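Local atomic coordinates of diphosphomevalonate decarboxylase, putative (Trypanosoma brucei, PDB entry 2HKE), a protein that probably catalyses the ATP-dependent decarboxylation of (R)-5-diphosphomevalonate to isopentenyl diphosphate, the isoprenoid precursor made by the mevalonate pathway. Residues W180-G192 with A296-P308. The protein carries 1 engineered substitution. Residues are numbered along the deposited sequence; the frame is centred on the assembly and turned at random.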
loop_
_atom_site.group_PDB
_atom_site.type_symbol
_atom_site.label_atom_id
_atom_site.label_comp_id
_atom_site.label_asym_id
_atom_site.label_seq_id
_atom_site.Cartn_x
_atom_site.Cartn_y
_atom_site.Cartn_z
ATOM N N TRP A 180 1.055 17.559 6.299
ATOM C CA TRP A 180 0.560 18.070 5.018
ATOM C C TRP A 180 -0.880 17.666 4.841
ATOM O O TRP A 180 -1.187 16.787 4.027
ATOM C CB TRP A 180 1.430 17.487 3.883
ATOM C CG TRP A 180 1.390 18.200 2.546
ATOM C CD1 TRP A 180 0.566 19.209 2.167
ATOM C CD2 TRP A 180 2.161 17.863 1.390
ATOM N NE1 TRP A 180 0.818 19.579 0.878
ATOM C CE2 TRP A 180 1.796 18.766 0.373
ATOM C CE3 TRP A 180 3.159 16.922 1.135
ATOM C CZ2 TRP A 180 2.386 18.746 -0.878
ATOM C CZ3 TRP A 180 3.752 16.895 -0.094
ATOM C CH2 TRP A 180 3.389 17.810 -1.085
ATOM N N PRO A 181 -1.786 18.243 5.646
ATOM C CA PRO A 181 -3.178 17.797 5.638
ATOM C C PRO A 181 -3.904 18.052 4.318
ATOM O O PRO A 181 -4.942 17.464 4.073
ATOM C CB PRO A 181 -3.843 18.654 6.744
ATOM C CG PRO A 181 -2.912 19.744 7.059
ATOM C CD PRO A 181 -1.532 19.305 6.635
ATOM N N GLU A 182 -3.368 18.947 3.486
ATOM C CA GLU A 182 -3.969 19.219 2.190
ATOM C C GLU A 182 -3.882 18.057 1.204
ATOM O O GLU A 182 -4.738 17.907 0.336
ATOM C CB GLU A 182 -3.359 20.427 1.553
ATOM C CG GLU A 182 -3.581 21.668 2.334
ATOM C CD GLU A 182 -2.506 21.961 3.412
ATOM O OE1 GLU A 182 -1.621 21.123 3.778
ATOM O OE2 GLU A 182 -2.570 23.104 3.914
ATOM N N ILE A 183 -2.854 17.253 1.325
ATOM C CA ILE A 183 -2.643 16.185 0.318
ATOM C C ILE A 183 -3.651 15.063 0.544
ATOM O O ILE A 183 -3.979 14.624 1.692
ATOM C CB ILE A 183 -1.111 15.816 0.205
ATOM C CG1 ILE A 183 -0.808 15.097 -1.146
ATOM C CG2 ILE A 183 -0.696 15.111 1.413
ATOM C CD1 ILE A 183 0.630 15.058 -1.486
ATOM N N GLN A 184 -4.231 14.611 -0.566
ATOM C CA GLN A 184 -5.278 13.609 -0.527
ATOM C C GLN A 184 -4.906 12.490 -1.450
ATOM O O GLN A 184 -4.175 12.720 -2.410
ATOM C CB GLN A 184 -6.600 14.187 -1.040
ATOM C CG GLN A 184 -7.165 15.368 -0.245
ATOM C CD GLN A 184 -7.464 15.051 1.206
ATOM O OE1 GLN A 184 -8.264 14.189 1.502
ATOM N NE2 GLN A 184 -6.863 15.814 2.131
ATOM N N VAL A 185 -5.416 11.298 -1.163
ATOM C CA VAL A 185 -5.139 10.124 -1.995
ATOM C C VAL A 185 -6.454 9.569 -2.524
ATOM O O VAL A 185 -7.448 9.474 -1.772
ATOM C CB VAL A 185 -4.477 9.012 -1.177
ATOM C CG1 VAL A 185 -4.170 7.780 -2.072
ATOM C CG2 VAL A 185 -3.211 9.535 -0.499
ATOM N N MET A 186 -6.474 9.182 -3.793
ATOM C CA MET A 186 -7.622 8.433 -4.300
ATOM C C MET A 186 -7.156 7.170 -4.940
ATOM O O MET A 186 -5.983 7.012 -5.234
ATOM C CB MET A 186 -8.461 9.286 -5.233
ATOM C CG MET A 186 -9.087 10.540 -4.608
ATOM S SD MET A 186 -10.155 11.429 -5.759
ATOM C CE MET A 186 -9.017 12.237 -6.894
ATOM N N CYS A 187 -8.059 6.216 -5.087
ATOM C CA CYS A 187 -7.773 5.030 -5.881
ATOM C C CYS A 187 -8.973 4.820 -6.834
ATOM O O CYS A 187 -10.088 4.585 -6.390
ATOM C CB CYS A 187 -7.554 3.847 -5.018
ATOM S SG CYS A 187 -7.061 2.399 -5.981
ATOM N N ALA A 188 -8.709 4.951 -8.124
ATOM C CA ALA A 188 -9.656 4.600 -9.168
ATOM C C ALA A 188 -9.433 3.121 -9.513
ATOM O O ALA A 188 -8.416 2.733 -10.140
ATOM C CB ALA A 188 -9.489 5.514 -10.380
ATOM N N VAL A 189 -10.311 2.287 -8.975
ATOM C CA VAL A 189 -10.252 0.876 -9.188
ATOM C C VAL A 189 -10.702 0.490 -10.583
ATOM O O VAL A 189 -11.795 0.845 -11.008
ATOM C CB VAL A 189 -11.008 0.121 -8.070
ATOM C CG1 VAL A 189 -10.917 -1.354 -8.248
ATOM C CG2 VAL A 189 -10.428 0.575 -6.730
ATOM N N LEU A 190 -9.822 -0.244 -11.267
ATOM C CA LEU A 190 -10.018 -0.704 -12.624
ATOM C C LEU A 190 -10.002 -2.229 -12.704
ATOM O O LEU A 190 -9.422 -2.906 -11.849
ATOM C CB LEU A 190 -8.970 -0.087 -13.550
ATOM C CG LEU A 190 -8.923 1.443 -13.590
ATOM C CD1 LEU A 190 -7.625 1.988 -14.206
ATOM C CD2 LEU A 190 -10.174 1.966 -14.300
ATOM N N LYS A 191 -10.605 -2.782 -13.759
ATOM C CA LYS A 191 -10.585 -4.228 -13.924
ATOM C C LYS A 191 -9.153 -4.633 -14.193
ATOM O O LYS A 191 -8.425 -3.937 -14.881
ATOM C CB LYS A 191 -11.559 -4.689 -14.997
ATOM C CG LYS A 191 -13.008 -4.629 -14.550
ATOM C CD LYS A 191 -14.000 -5.061 -15.646
ATOM C CE LYS A 191 -15.406 -4.424 -15.464
ATOM N NZ LYS A 191 -16.264 -4.649 -16.699
ATOM N N GLY A 192 -8.733 -5.767 -13.654
ATOM C CA GLY A 192 -7.378 -6.209 -13.801
ATOM C C GLY A 192 -7.081 -6.758 -15.183
ATOM O O GLY A 192 -7.988 -7.068 -15.980
ATOM N N ALA A 296 -3.637 -2.822 -12.030
ATOM C CA ALA A 296 -4.246 -1.927 -12.980
ATOM C C ALA A 296 -4.814 -0.677 -12.302
ATOM O O ALA A 296 -5.092 0.288 -12.980
ATOM C CB ALA A 296 -5.386 -2.639 -13.739
ATOM N N ASN A 297 -5.042 -0.724 -10.992
ATOM C CA ASN A 297 -5.716 0.396 -10.305
ATOM C C ASN A 297 -4.829 1.622 -10.334
ATOM O O ASN A 297 -3.603 1.504 -10.197
ATOM C CB ASN A 297 -6.006 0.077 -8.843
ATOM C CG ASN A 297 -6.926 -1.099 -8.638
ATOM O OD1 ASN A 297 -7.756 -1.417 -9.468
ATOM N ND2 ASN A 297 -6.791 -1.738 -7.466
ATOM N N CYS A 298 -5.452 2.772 -10.487
ATOM C CA CYS A 298 -4.766 4.023 -10.541
ATOM C C CYS A 298 -4.945 4.784 -9.221
ATOM O O CYS A 298 -6.049 5.305 -8.884
ATOM C CB CYS A 298 -5.305 4.843 -11.675
ATOM S SG CYS A 298 -4.394 6.376 -11.987
ATOM N N PHE A 299 -3.847 4.892 -8.497
ATOM C CA PHE A 299 -3.826 5.737 -7.305
ATOM C C PHE A 299 -3.599 7.141 -7.797
ATOM O O PHE A 299 -2.986 7.343 -8.871
ATOM C CB PHE A 299 -2.741 5.275 -6.372
ATOM C CG PHE A 299 -3.152 4.107 -5.536
ATOM C CD1 PHE A 299 -3.060 2.817 -6.033
ATOM C CD2 PHE A 299 -3.704 4.319 -4.274
ATOM C CE1 PHE A 299 -3.489 1.728 -5.233
ATOM C CE2 PHE A 299 -4.115 3.257 -3.455
ATOM C CZ PHE A 299 -3.985 1.958 -3.951
ATOM N N LEU A 300 -4.162 8.118 -7.099
ATOM C CA LEU A 300 -4.038 9.505 -7.513
ATOM C C LEU A 300 -3.696 10.298 -6.295
ATOM O O LEU A 300 -4.231 10.003 -5.216
ATOM C CB LEU A 300 -5.371 10.019 -8.053
ATOM C CG LEU A 300 -5.835 9.343 -9.318
ATOM C CD1 LEU A 300 -7.342 9.527 -9.469
ATOM C CD2 LEU A 300 -5.055 9.888 -10.564
ATOM N N PHE A 301 -2.851 11.288 -6.463
ATOM C CA PHE A 301 -2.578 12.241 -5.400
ATOM C C PHE A 301 -3.013 13.606 -5.890
ATOM O O PHE A 301 -2.762 13.974 -7.055
ATOM C CB PHE A 301 -1.101 12.294 -5.092
ATOM C CG PHE A 301 -0.507 10.974 -4.735
ATOM C CD1 PHE A 301 -0.942 10.278 -3.612
ATOM C CD2 PHE A 301 0.475 10.416 -5.512
ATOM C CE1 PHE A 301 -0.389 9.042 -3.275
ATOM C CE2 PHE A 301 1.030 9.158 -5.171
ATOM C CZ PHE A 301 0.592 8.491 -4.036
ATOM N N VAL A 302 -3.611 14.384 -4.999
ATOM C CA VAL A 302 -4.147 15.680 -5.368
ATOM C C VAL A 302 -4.306 16.479 -4.090
ATOM O O VAL A 302 -4.515 15.895 -3.035
ATOM C CB VAL A 302 -5.528 15.505 -6.071
ATOM C CG1 VAL A 302 -6.558 14.868 -5.131
ATOM C CG2 VAL A 302 -6.046 16.843 -6.647
ATOM N N LEU A 303 -4.140 17.792 -4.146
ATOM C CA LEU A 303 -4.464 18.612 -2.959
ATOM C C LEU A 303 -5.960 18.745 -2.807
ATOM O O LEU A 303 -6.680 18.786 -3.794
ATOM C CB LEU A 303 -3.838 19.981 -3.082
ATOM C CG LEU A 303 -2.302 19.978 -3.111
ATOM C CD1 LEU A 303 -1.699 21.432 -3.080
ATOM C CD2 LEU A 303 -1.664 19.093 -2.012
ATOM N N LYS A 304 -6.425 18.862 -1.557
ATOM C CA LYS A 304 -7.857 18.999 -1.261
ATOM C C LYS A 304 -8.593 20.041 -2.097
ATOM O O LYS A 304 -9.659 19.770 -2.642
ATOM C CB LYS A 304 -8.016 19.295 0.232
ATOM C CG LYS A 304 -9.377 18.966 0.749
ATOM C CD LYS A 304 -9.469 18.934 2.280
ATOM C CE LYS A 304 -10.928 18.532 2.590
ATOM N NZ LYS A 304 -11.489 18.706 4.023
ATOM N N GLU A 305 -8.038 21.242 -2.183
ATOM C CA GLU A 305 -8.601 22.343 -3.005
ATOM C C GLU A 305 -8.863 21.945 -4.467
ATOM O O GLU A 305 -9.813 22.428 -5.118
ATOM C CB GLU A 305 -7.713 23.596 -2.912
ATOM C CG GLU A 305 -6.334 23.417 -3.497
ATOM C CD GLU A 305 -5.298 24.433 -2.962
ATOM O OE1 GLU A 305 -5.529 25.677 -3.134
ATOM O OE2 GLU A 305 -4.290 23.977 -2.335
ATOM N N ASP A 306 -8.024 21.049 -4.989
ATOM C CA ASP A 306 -8.070 20.681 -6.387
ATOM C C ASP A 306 -8.891 19.420 -6.617
ATOM O O ASP A 306 -9.157 19.069 -7.754
ATOM C CB ASP A 306 -6.655 20.436 -6.897
ATOM C CG ASP A 306 -5.858 21.731 -7.076
ATOM O OD1 ASP A 306 -6.495 22.775 -7.340
ATOM O OD2 ASP A 306 -4.604 21.715 -6.959
ATOM N N LEU A 307 -9.303 18.750 -5.562
ATOM C CA LEU A 307 -9.850 17.415 -5.704
ATOM C C LEU A 307 -11.213 17.445 -6.405
ATOM O O LEU A 307 -11.458 16.592 -7.238
ATOM C CB LEU A 307 -9.911 16.697 -4.363
ATOM C CG LEU A 307 -10.391 15.227 -4.389
ATOM C CD1 LEU A 307 -9.707 14.390 -3.280
ATOM C CD2 LEU A 307 -11.904 15.034 -4.396
ATOM N N PRO A 308 -12.146 18.338 -6.000
ATOM C CA PRO A 308 -13.465 18.296 -6.667
ATOM C C PRO A 308 -13.404 18.435 -8.158
ATOM O O PRO A 308 -14.087 17.631 -8.863
ATOM C CB PRO A 308 -14.224 19.450 -6.000
ATOM C CG PRO A 308 -13.611 19.379 -4.559
ATOM C CD PRO A 308 -12.172 19.337 -4.926
#
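Strands 183-189 and 298-303 run antiparallel as sheet neighbours, their axes 155° apart in direction, with Q184-V302, M186-L300 and A188-C298 as hydrogen-bonded pairs and I183-L303, V185-F301 and C187-F299 as non-hydrogen-bonded pairs. K304 N to E182 O (2.7 Å) continues the ladder past I183-L303. At the other end a side chain takes over: L190 N hydrogen-bonds to N297 OD1 at 3.0 Å, while ND2 of the same amide binds A110 O.

On the face bearing the aromatic rings, C187 lies over F299, with SG 3.7 Å from the ring centroid and CB also above the ring in a CH-pi contact. With SG anti to the backbone N (chi1 -175°), the thiol sits over the CE1-CZ side in a sulfur-aromatic contact. V185 spreads its two methyls between the rings: CG1 reaches the edge of F299, and CG2 lies in the plane of F301, 3.9 Å from CD1. Farther along, L303 CD2 comes against I183 CB, and the leucine crosses the indole of W180 at about a right angle, CD2 lying 3.8 Å from NE1. F237 and F240 of helix 237-256 cover this end of the face, F240 meeting F301 edge-to-face.

On the reverse face the contacts are mostly apolar. M186 turns at chi3 (-74°), bringing CE to V302 CG1 (4.0 Å) and L300 CD1. M186 and L307 reach toward each other, tip to tip, with SD 3.9 Å from L307 CD1. That leucine methyl also touches Q184 CB, so helix 307-317 packs on the sheet near its start. Q184 CG passes over the backbone of K304, whose NZ pairs with D329.

Together with strand 358-363 on the far side of 183-189, the pair forms the middle of the mixed five-stranded sheet of the GHMP-type C-terminal domain, with helix 237-256 against the I183/F301 face and L307 of helix 307-317 on the M186 face.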